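Side-chain contacts in protein CLPV1 (PDB 4UQW), which probably acts as the AAA+ ATPase that disassembles contracted type VI secretion sheaths, represented here by its N-terminal domain: residues Y20-A25 against H45-L50; V28-R33 against S86-S91; E39-F44 against T74-R79; A132-G135 against F140-L143. One frame throughout, in Å; residues are numbered along the deposited sequence.

Interaction 1 (Y20-A25 against H45-L50); sequences YKAIEA and HQILQL
A chi1 of -76° points CG of Gln46 opposite its own carbonyl carbon, and the chain then bends at chi2 (-62°), which sets the amide against Ala25. Ile47, with a similar first torsion for CG1, directs that branch to Ala22. The two pairs lie next to each other along a crossing of helix 17-33 and helix 40-49, whose short segments approach to 8.9 Å between axes at 117° between their N-to-C directions.

At the inner pair, Ala22 CB meets Ile47 CG1 at 3.6 Å, a methyl against a methylene, while the backbone carbonyl Ala22 O lies 3.9 Å from Gln46 CB. At the outer pair, the amide oxygen Gln46 OE1 reaches Ala25 CB at 3.4 Å, a van der Waals contact, and the aliphatic part of the same side chain passes over the helix backbone, with Gln46 CG 3.9 Å from Ala25 C. Both the carbon chain and the amide of Gln46 therefore take part.

Consistent with the small size of Ala22, the CA atoms of Ala22 and Gln46 are 5.8 Å apart. Burial is graded across the interface: Ala22 and Ile47 are buried, whereas Ala25 and Gln46 remain partly open to solvent. Trp43 packs on Ala22 and Ile23, and Leu55 of helix 54-61 touches Ile47, extending the apolar side. The arrangement is a crossing of two helices with small alanines on one side of the interface, in the mainly helical Clp-type N-terminal domain.

Interaction 2 (V28-R33 against S86-S91); sequences VFCKLR and SITDLS
Lys31 NZ donates a hydrogen bond of 3.0 Å to Thr88 OG1, joining the end of helix 17-33 to the chain that leads into strand 89-90. The CB of the lysine is not aimed at this loop; bends at chi3 (79°) and chi4 (65°) bring the ammonium group round to the threonine. Its chain therefore curls about the hydroxyl, with Lys31 CG also 3.6 Å from Thr88 OG1.

Thr88 serves the contact with both branches. While OG1 takes the lysine, the methyl CG2 turns to the buried thiol, at 3.9 Å from Cys30 SG, so a polar and an apolar contact lie side by side on one residue. The solvent-exposed lysine forms the outer part of this small interface and Cys30 the inner part, where the cysteine also packs on Val38 and His42.

Just beyond Thr88, Asp89 OD1 accepts the backbone N-H of Leu90, with Leu90 N 2.7 Å from Asp89 OD1, and pairs with Arg8 as well. Asp89 and Ser91 bond through their backbones to the chain around strand 37-38. The contact thus places helix 17-33 beside the two-stranded parallel sheet, next to the pocket where Leu90, Arg8, Phe12 and Tyr20 bind benzamidine.

Interaction 3 (E39-F44 against T74-R79); sequences ELVHWF and TEALDR
Residues 40-44 of helix 40-49 and residues 74-79 of helix 66-79 run in largely opposed directions, with 135° between their N-to-C vectors and 9.8 Å between the short axes at closest approach. Val41 and Leu77 mark the nearest backbone point, 6.7 Å from CA to CA.

Val41 uses both methyls. CG2 faces Ala76 CB at 3.9 Å and is as near to Leu77 CG, while CG1, which a chi1 of 66° tucks in between the two backbone branches, touches Leu77 CD2. That leucine methyl is shared: Leu77 CD2 also approaches the imidazole obliquely, 3.5 Å from His42 CD2, and so touches both residues, in the corner between the valine and the histidine.

The ring is held from both of its nitrogens. His42 ND1 accepts the backbone N-H of Glu39 at 3.0 Å, an almost straight bond (170°) lying close to the ring plane, and His42 NE2 is hydrogen-bonded to Asn35 OD1. With Glu39 N as donor, ND1 is probably unprotonated. The two bonds fix the ring's rotation, and the ring so held presents CD2 to Leu77.

Around this buried contact, Phe29 of helix 17-33 packs on His42, and Leu136 of helix 127-136 touches both Val41 and Ala76. Leu40 and Trp43 reach helix 92-108, so helix 40-49 lies among several helices, with helix 66-79 against its Val41 and His42 side.

Interaction 4 (A132-G135 against F140-L143); sequences ALTG and FAKL
Leu133 and Phe140 carry the largest shares of the buried surface, the leucine lying roughly perpendicular to the aromatic side chain. The leucine extends CG anti to the backbone N (chi1 -178°), which lays its branched end over one face of the phenyl ring. Leu133 CD1 makes a CH-pi contact, 3.8 Å from the centroid of the Phe140 ring and 19° off its normal. The other methyl, CD2, sits nearer the base of the aromatic side chain, 3.8 Å from Phe140 CB, and Leu133 CG lies 3.6 Å from Phe140 CD2. The leucine's backbone takes part too, since Leu133 O approaches Phe140 CD2 at 3.3 Å.

Thr134 adds the outer part of the interface. Its methyl CG2 rests against the backbone of the 3-10 segment, 4.0 Å from Ala141 N, while OG1 makes weak hydrogen bonds back to carbonyls of its own helix. Leu143 CD1 is 4.3 Å from Leu133 CD2.

Phe44 of helix 40-49 packs on both Leu133 and Phe140, and helix 116-124 supplies Ile123 and Leu124 against Leu133. The turn after helix 127-136 is thus held to that helix mostly by apolar packing, with one carbonyl oxygen against a ring carbon, and the CH-pi contact sets Leu133 CD1 over the ring face.

Following helix 8-12, helix 17-33 supplies the first segments of interactions 1 and 2, and interaction 1 closes a loop of 19 residues when helix 40-49 returns to it. Interaction 2 opens within that loop and closes far later, just before strand 89-90, so the two cross. Interaction 3, which joins helices 40-49 and 66-79, is nested inside the loop of interaction 2 and crosses interaction 1. The salt bridge between Arg33 and Asp78 directly connects interactions 2 and 3. Interaction 4 follows in series as a short local closure between the end of helix 127-136 and the 3-10 segment after it; it touches interaction 3 through Phe44 but lies about 19 Å, centre to centre, from interaction 1.

Interaction 1 (Y20-A25 against H45-L50)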
# COMPACT_ATOMS: atom_id res chain seq x y z
N TYR A 20 -3.83 -0.55 8.76
CA TYR A 20 -4.82 -1.60 8.92
C TYR A 20 -6.22 -1.03 8.76
O TYR A 20 -7.09 -1.64 8.11
CB TYR A 20 -4.73 -2.26 10.30
CG TYR A 20 -5.08 -3.75 10.41
CD1 TYR A 20 -5.93 -4.38 9.49
CD2 TYR A 20 -4.47 -4.55 11.35
CE1 TYR A 20 -6.22 -5.75 9.58
CE2 TYR A 20 -4.77 -5.90 11.48
CZ TYR A 20 -5.64 -6.51 10.59
OH TYR A 20 -5.94 -7.85 10.63
N LYS A 21 -6.47 0.15 9.31
CA LYS A 21 -7.81 0.75 9.12
C LYS A 21 -8.05 1.02 7.65
O LYS A 21 -9.19 0.92 7.16
CB LYS A 21 -7.94 2.04 9.95
CG LYS A 21 -8.10 1.71 11.47
CD LYS A 21 -8.13 3.01 12.30
CE LYS A 21 -8.14 2.73 13.80
NZ LYS A 21 -7.67 3.94 14.55
N ALA A 22 -6.98 1.32 6.90
CA ALA A 22 -7.20 1.56 5.47
C ALA A 22 -7.45 0.26 4.70
O ALA A 22 -8.14 0.29 3.67
CB ALA A 22 -6.00 2.35 4.85
N ILE A 23 -6.90 -0.89 5.12
CA ILE A 23 -7.26 -2.21 4.58
C ILE A 23 -8.76 -2.44 4.78
O ILE A 23 -9.48 -2.93 3.89
CB ILE A 23 -6.50 -3.44 5.32
CG1 ILE A 23 -5.10 -3.54 4.76
CG2 ILE A 23 -7.29 -4.80 5.17
CD1 ILE A 23 -5.07 -4.02 3.30
N GLU A 24 -9.24 -2.16 5.99
CA GLU A 24 -10.68 -2.31 6.28
C GLU A 24 -11.49 -1.41 5.39
O GLU A 24 -12.48 -1.85 4.80
CB GLU A 24 -10.92 -2.02 7.77
CG GLU A 24 -12.37 -2.23 8.17
CD GLU A 24 -12.62 -2.06 9.68
OE1 GLU A 24 -11.63 -1.90 10.44
OE2 GLU A 24 -13.80 -2.12 10.06
N ALA A 25 -11.11 -0.14 5.26
CA ALA A 25 -11.85 0.80 4.41
C ALA A 25 -11.81 0.35 2.96
O ALA A 25 -12.81 0.50 2.23
CB ALA A 25 -11.27 2.21 4.55
N HIS A 45 -5.63 4.06 -2.68
CA HIS A 45 -6.65 5.09 -2.82
C HIS A 45 -7.21 5.47 -1.40
O HIS A 45 -7.36 6.66 -1.07
CB HIS A 45 -7.74 4.60 -3.77
CG HIS A 45 -8.93 5.49 -3.78
ND1 HIS A 45 -9.03 6.63 -4.54
CD2 HIS A 45 -10.06 5.42 -3.03
CE1 HIS A 45 -10.21 7.20 -4.31
NE2 HIS A 45 -10.85 6.49 -3.40
N GLN A 46 -7.47 4.47 -0.57
CA GLN A 46 -8.03 4.76 0.75
C GLN A 46 -7.03 5.46 1.64
O GLN A 46 -7.42 6.39 2.42
CB GLN A 46 -8.53 3.46 1.44
CG GLN A 46 -9.86 3.00 0.84
CD GLN A 46 -11.00 3.96 1.01
OE1 GLN A 46 -11.21 4.59 2.07
NE2 GLN A 46 -11.69 4.14 -0.06
N ILE A 47 -5.76 5.12 1.54
CA ILE A 47 -4.75 5.83 2.34
C ILE A 47 -4.70 7.30 1.92
O ILE A 47 -4.66 8.20 2.81
CB ILE A 47 -3.35 5.15 2.16
CG1 ILE A 47 -3.32 3.79 2.86
CG2 ILE A 47 -2.21 6.10 2.66
CD1 ILE A 47 -2.17 2.88 2.35
N LEU A 48 -4.80 7.57 0.62
CA LEU A 48 -4.67 8.94 0.13
C LEU A 48 -5.93 9.76 0.42
O LEU A 48 -5.90 10.99 0.26
CB LEU A 48 -4.35 8.91 -1.38
CG LEU A 48 -2.88 8.46 -1.52
CD1 LEU A 48 -2.66 8.07 -2.97
CD2 LEU A 48 -1.92 9.53 -1.12
N GLN A 49 -7.04 9.09 0.82
CA GLN A 49 -8.26 9.81 1.25
C GLN A 49 -8.14 10.46 2.63
O GLN A 49 -8.93 11.37 2.95
CB GLN A 49 -9.47 8.87 1.26
CG GLN A 49 -9.95 8.45 -0.13
CD GLN A 49 -10.66 9.59 -0.85
OE1 GLN A 49 -10.04 10.32 -1.61
NE2 GLN A 49 -11.96 9.75 -0.59
N LEU A 50 -7.15 10.01 3.42
CA LEU A 50 -6.91 10.53 4.75
C LEU A 50 -6.29 11.93 4.68
O LEU A 50 -5.79 12.34 3.64
CB LEU A 50 -5.96 9.57 5.50
CG LEU A 50 -6.45 8.12 5.63
CD1 LEU A 50 -5.26 7.31 6.19
CD2 LEU A 50 -7.60 8.08 6.64

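Interaction 2 (V28-R33 against S86-S91)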
# COMPACT_ATOMS: atom_id res chain seq x y z
N VAL A 28 -14.33 -2.37 2.45
CA VAL A 28 -15.72 -1.86 2.37
C VAL A 28 -15.95 -1.25 0.97
O VAL A 28 -17.00 -1.48 0.32
CB VAL A 28 -15.97 -0.83 3.45
CG1 VAL A 28 -17.33 -0.05 3.19
CG2 VAL A 28 -15.90 -1.51 4.84
N PHE A 29 -14.97 -0.50 0.49
CA PHE A 29 -15.09 0.15 -0.84
C PHE A 29 -15.15 -0.87 -1.96
O PHE A 29 -15.97 -0.76 -2.88
CB PHE A 29 -13.89 1.10 -1.04
CG PHE A 29 -13.89 1.87 -2.33
CD1 PHE A 29 -13.35 1.32 -3.48
CD2 PHE A 29 -14.39 3.16 -2.38
CE1 PHE A 29 -13.32 2.04 -4.66
CE2 PHE A 29 -14.34 3.89 -3.56
CZ PHE A 29 -13.81 3.32 -4.70
N CYS A 30 -14.23 -1.84 -1.91
CA CYS A 30 -14.18 -2.92 -2.89
C CYS A 30 -15.54 -3.62 -3.00
O CYS A 30 -16.04 -3.89 -4.10
CB CYS A 30 -13.07 -3.88 -2.44
SG CYS A 30 -12.94 -5.28 -3.59
N LYS A 31 -16.12 -3.91 -1.85
CA LYS A 31 -17.41 -4.60 -1.82
C LYS A 31 -18.53 -3.74 -2.36
O LYS A 31 -19.41 -4.26 -3.08
CB LYS A 31 -17.76 -5.03 -0.41
CG LYS A 31 -16.93 -6.22 0.04
CD LYS A 31 -17.41 -6.76 1.37
CE LYS A 31 -18.70 -7.66 1.21
NZ LYS A 31 -18.43 -8.91 0.40
N LEU A 32 -18.53 -2.44 -2.04
CA LEU A 32 -19.56 -1.54 -2.57
C LEU A 32 -19.51 -1.50 -4.10
O LEU A 32 -20.56 -1.42 -4.77
CB LEU A 32 -19.42 -0.14 -2.00
CG LEU A 32 -19.85 -0.07 -0.54
CD1 LEU A 32 -19.60 1.31 0.01
CD2 LEU A 32 -21.31 -0.48 -0.38
N ARG A 33 -18.32 -1.58 -4.65
CA ARG A 33 -18.15 -1.54 -6.12
C ARG A 33 -18.38 -2.86 -6.81
O ARG A 33 -18.46 -2.91 -8.05
CB ARG A 33 -16.74 -1.08 -6.49
CG ARG A 33 -16.33 0.23 -5.87
CD ARG A 33 -16.67 1.40 -6.74
NE ARG A 33 -15.60 1.60 -7.69
CZ ARG A 33 -15.48 2.67 -8.47
NH1 ARG A 33 -16.38 3.65 -8.40
NH2 ARG A 33 -14.46 2.75 -9.30
N SER A 86 -19.14 -13.36 -6.44
CA SER A 86 -18.33 -14.27 -5.64
C SER A 86 -18.09 -13.68 -4.25
O SER A 86 -18.43 -12.54 -3.95
CB SER A 86 -16.99 -14.56 -6.34
OG SER A 86 -16.48 -13.43 -7.03
N ILE A 87 -17.51 -14.48 -3.38
CA ILE A 87 -17.12 -13.95 -2.09
C ILE A 87 -15.85 -13.14 -2.34
O ILE A 87 -14.90 -13.60 -3.00
CB ILE A 87 -16.88 -15.06 -1.05
CG1 ILE A 87 -16.47 -14.44 0.28
CG2 ILE A 87 -15.84 -16.07 -1.54
CD1 ILE A 87 -16.52 -15.43 1.43
N THR A 88 -15.84 -11.92 -1.83
CA THR A 88 -14.71 -11.03 -1.96
C THR A 88 -13.50 -11.65 -1.26
O THR A 88 -13.63 -12.32 -0.23
CB THR A 88 -15.02 -9.68 -1.33
OG1 THR A 88 -16.36 -9.32 -1.68
CG2 THR A 88 -14.04 -8.60 -1.79
N ASP A 89 -12.29 -11.35 -1.76
CA ASP A 89 -11.06 -11.77 -1.07
C ASP A 89 -9.99 -10.70 -1.25
O ASP A 89 -10.16 -9.74 -1.94
CB ASP A 89 -10.54 -13.14 -1.61
CG ASP A 89 -9.82 -13.97 -0.55
OD1 ASP A 89 -9.36 -13.41 0.44
OD2 ASP A 89 -9.78 -15.21 -0.67
N LEU A 90 -8.86 -10.92 -0.55
CA LEU A 90 -7.71 -10.02 -0.73
C LEU A 90 -6.85 -10.45 -1.88
O LEU A 90 -6.67 -11.63 -2.07
CB LEU A 90 -6.81 -10.03 0.50
CG LEU A 90 -7.54 -9.72 1.80
CD1 LEU A 90 -6.51 -9.92 3.00
CD2 LEU A 90 -8.17 -8.34 1.85
N SER A 91 -6.38 -9.51 -2.70
CA SER A 91 -5.35 -9.81 -3.69
C SER A 91 -4.07 -10.41 -3.08
O SER A 91 -3.60 -9.93 -2.04
CB SER A 91 -4.96 -8.51 -4.39
OG SER A 91 -3.88 -8.69 -5.32

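Interaction 3 (E39-F44 against T74-R79)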
# COMPACT_ATOMS: atom_id res chain seq x y z
N GLU A 39 -7.47 -4.82 -3.75
CA GLU A 39 -6.18 -4.69 -4.42
C GLU A 39 -5.36 -3.57 -3.87
O GLU A 39 -5.83 -2.75 -3.07
CB GLU A 39 -6.39 -4.40 -5.91
CG GLU A 39 -7.01 -5.59 -6.66
CD GLU A 39 -7.00 -5.37 -8.15
OE1 GLU A 39 -6.28 -4.45 -8.63
OE2 GLU A 39 -7.72 -6.12 -8.82
N LEU A 40 -4.10 -3.56 -4.31
CA LEU A 40 -3.26 -2.44 -3.95
C LEU A 40 -3.92 -1.08 -4.32
O LEU A 40 -3.81 -0.10 -3.56
CB LEU A 40 -1.91 -2.53 -4.62
CG LEU A 40 -0.97 -3.64 -4.18
CD1 LEU A 40 0.29 -3.65 -5.10
CD2 LEU A 40 -0.55 -3.46 -2.75
N VAL A 41 -4.61 -1.02 -5.48
CA VAL A 41 -5.18 0.27 -5.85
C VAL A 41 -6.28 0.71 -4.83
O VAL A 41 -6.35 1.90 -4.47
CB VAL A 41 -5.73 0.23 -7.29
CG1 VAL A 41 -6.93 -0.72 -7.42
CG2 VAL A 41 -6.16 1.65 -7.72
N HIS A 42 -7.08 -0.24 -4.31
CA HIS A 42 -8.07 0.13 -3.28
C HIS A 42 -7.38 0.66 -2.04
O HIS A 42 -7.84 1.62 -1.42
CB HIS A 42 -8.94 -1.08 -2.86
CG HIS A 42 -9.81 -1.63 -3.94
ND1 HIS A 42 -9.52 -2.84 -4.52
CD2 HIS A 42 -10.96 -1.19 -4.50
CE1 HIS A 42 -10.47 -3.15 -5.39
NE2 HIS A 42 -11.35 -2.16 -5.40
N TRP A 43 -6.31 -0.03 -1.62
CA TRP A 43 -5.64 0.28 -0.35
C TRP A 43 -4.99 1.67 -0.46
O TRP A 43 -5.14 2.52 0.42
CB TRP A 43 -4.57 -0.77 -0.09
CG TRP A 43 -4.06 -0.78 1.33
CD1 TRP A 43 -4.55 -0.07 2.38
CD2 TRP A 43 -3.01 -1.61 1.79
NE1 TRP A 43 -3.83 -0.43 3.54
CE2 TRP A 43 -2.92 -1.41 3.19
CE3 TRP A 43 -2.21 -2.60 1.17
CZ2 TRP A 43 -1.97 -2.10 3.97
CZ3 TRP A 43 -1.28 -3.29 1.93
CH2 TRP A 43 -1.18 -3.03 3.33
N PHE A 44 -4.25 1.88 -1.57
CA PHE A 44 -3.54 3.15 -1.73
C PHE A 44 -4.55 4.30 -1.92
O PHE A 44 -4.35 5.41 -1.38
CB PHE A 44 -2.56 3.07 -2.92
CG PHE A 44 -1.25 2.51 -2.54
CD1 PHE A 44 -1.19 1.45 -1.67
CD2 PHE A 44 -0.04 3.05 -3.02
CE1 PHE A 44 0.04 0.89 -1.30
CE2 PHE A 44 1.19 2.49 -2.61
CZ PHE A 44 1.21 1.43 -1.78
N THR A 74 -8.00 6.72 -9.63
CA THR A 74 -9.46 6.73 -9.90
C THR A 74 -9.76 5.97 -11.17
O THR A 74 -10.69 5.12 -11.24
CB THR A 74 -10.00 8.15 -10.03
OG1 THR A 74 -9.90 8.81 -8.76
CG2 THR A 74 -11.42 8.11 -10.52
N GLU A 75 -8.99 6.24 -12.21
CA GLU A 75 -9.19 5.53 -13.46
C GLU A 75 -8.92 4.01 -13.35
O GLU A 75 -9.73 3.19 -13.87
CB GLU A 75 -8.37 6.18 -14.59
CG GLU A 75 -8.92 7.60 -14.84
CD GLU A 75 -8.21 8.34 -15.97
OE1 GLU A 75 -7.32 7.70 -16.58
OE2 GLU A 75 -8.57 9.53 -16.24
N ALA A 76 -7.86 3.60 -12.63
CA ALA A 76 -7.61 2.19 -12.39
C ALA A 76 -8.76 1.54 -11.63
O ALA A 76 -9.17 0.41 -11.93
CB ALA A 76 -6.27 2.01 -11.63
N LEU A 77 -9.27 2.24 -10.61
CA LEU A 77 -10.41 1.70 -9.84
C LEU A 77 -11.61 1.47 -10.75
O LEU A 77 -12.29 0.44 -10.66
CB LEU A 77 -10.83 2.66 -8.74
CG LEU A 77 -9.92 2.63 -7.54
CD1 LEU A 77 -10.22 3.89 -6.72
CD2 LEU A 77 -10.11 1.37 -6.72
N ASP A 78 -11.88 2.47 -11.61
CA ASP A 78 -13.09 2.45 -12.47
C ASP A 78 -12.99 1.35 -13.51
O ASP A 78 -14.00 0.91 -14.05
CB ASP A 78 -13.30 3.81 -13.16
CG ASP A 78 -13.89 4.86 -12.21
OD1 ASP A 78 -14.39 4.47 -11.14
OD2 ASP A 78 -13.82 6.07 -12.50
N ARG A 79 -11.78 0.89 -13.78
CA ARG A 79 -11.58 -0.14 -14.78
C ARG A 79 -11.62 -1.58 -14.22
O ARG A 79 -11.72 -2.53 -14.99
CB ARG A 79 -10.26 0.10 -15.53
CG ARG A 79 -10.28 1.34 -16.46
CD ARG A 79 -8.95 1.48 -17.21
NE ARG A 79 -8.78 2.79 -17.86
CZ ARG A 79 -7.92 3.72 -17.46
NH1 ARG A 79 -7.13 3.50 -16.41
NH2 ARG A 79 -7.83 4.88 -18.12

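Interaction 4 (A132-G135 against F140-L143)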
# COMPACT_ATOMS: atom_id res chain seq x y z
N ALA A 132 3.47 -3.94 -10.63
CA ALA A 132 2.04 -3.69 -10.39
C ALA A 132 1.76 -2.25 -10.03
O ALA A 132 0.81 -1.63 -10.50
CB ALA A 132 1.53 -4.63 -9.28
N LEU A 133 2.61 -1.70 -9.17
CA LEU A 133 2.46 -0.35 -8.70
C LEU A 133 2.58 0.66 -9.84
O LEU A 133 1.75 1.59 -9.97
CB LEU A 133 3.56 -0.13 -7.60
CG LEU A 133 3.47 1.26 -6.98
CD1 LEU A 133 2.27 1.32 -6.03
CD2 LEU A 133 4.82 1.67 -6.36
N THR A 134 3.60 0.51 -10.69
CA THR A 134 3.73 1.48 -11.79
C THR A 134 2.64 1.29 -12.83
O THR A 134 2.30 2.22 -13.52
CB THR A 134 5.14 1.42 -12.44
OG1 THR A 134 5.36 0.13 -13.06
CG2 THR A 134 6.21 1.63 -11.37
N GLY A 135 2.06 0.09 -12.90
CA GLY A 135 0.91 -0.15 -13.74
C GLY A 135 -0.29 0.71 -13.32
O GLY A 135 -1.05 1.15 -14.19
N PHE A 140 4.44 6.60 -10.16
CA PHE A 140 5.26 5.85 -9.20
C PHE A 140 6.63 5.44 -9.74
O PHE A 140 7.51 5.06 -8.94
CB PHE A 140 4.53 4.59 -8.74
CG PHE A 140 3.34 4.84 -7.84
CD1 PHE A 140 3.50 5.50 -6.63
CD2 PHE A 140 2.09 4.34 -8.18
CE1 PHE A 140 2.41 5.67 -5.76
CE2 PHE A 140 1.01 4.47 -7.29
CZ PHE A 140 1.18 5.14 -6.09
N ALA A 141 6.88 5.55 -11.05
CA ALA A 141 8.22 5.36 -11.56
C ALA A 141 9.16 6.46 -11.12
O ALA A 141 10.39 6.31 -11.21
CB ALA A 141 8.19 5.25 -13.08
N LYS A 142 8.62 7.54 -10.58
CA LYS A 142 9.46 8.62 -10.05
C LYS A 142 10.03 8.30 -8.65
O LYS A 142 10.98 8.96 -8.18
CB LYS A 142 8.66 9.92 -9.99
CG LYS A 142 8.21 10.44 -11.38
CD LYS A 142 7.31 11.63 -11.32
CE LYS A 142 6.88 11.95 -12.75
NZ LYS A 142 6.02 13.13 -12.83
N LEU A 143 9.49 7.28 -7.99
CA LEU A 143 10.03 6.90 -6.68
C LEU A 143 11.41 6.32 -6.81
O LEU A 143 11.69 5.53 -7.71
CB LEU A 143 9.14 5.89 -5.98
CG LEU A 143 7.73 6.36 -5.68
CD1 LEU A 143 6.97 5.18 -5.13
CD2 LEU A 143 7.78 7.50 -4.70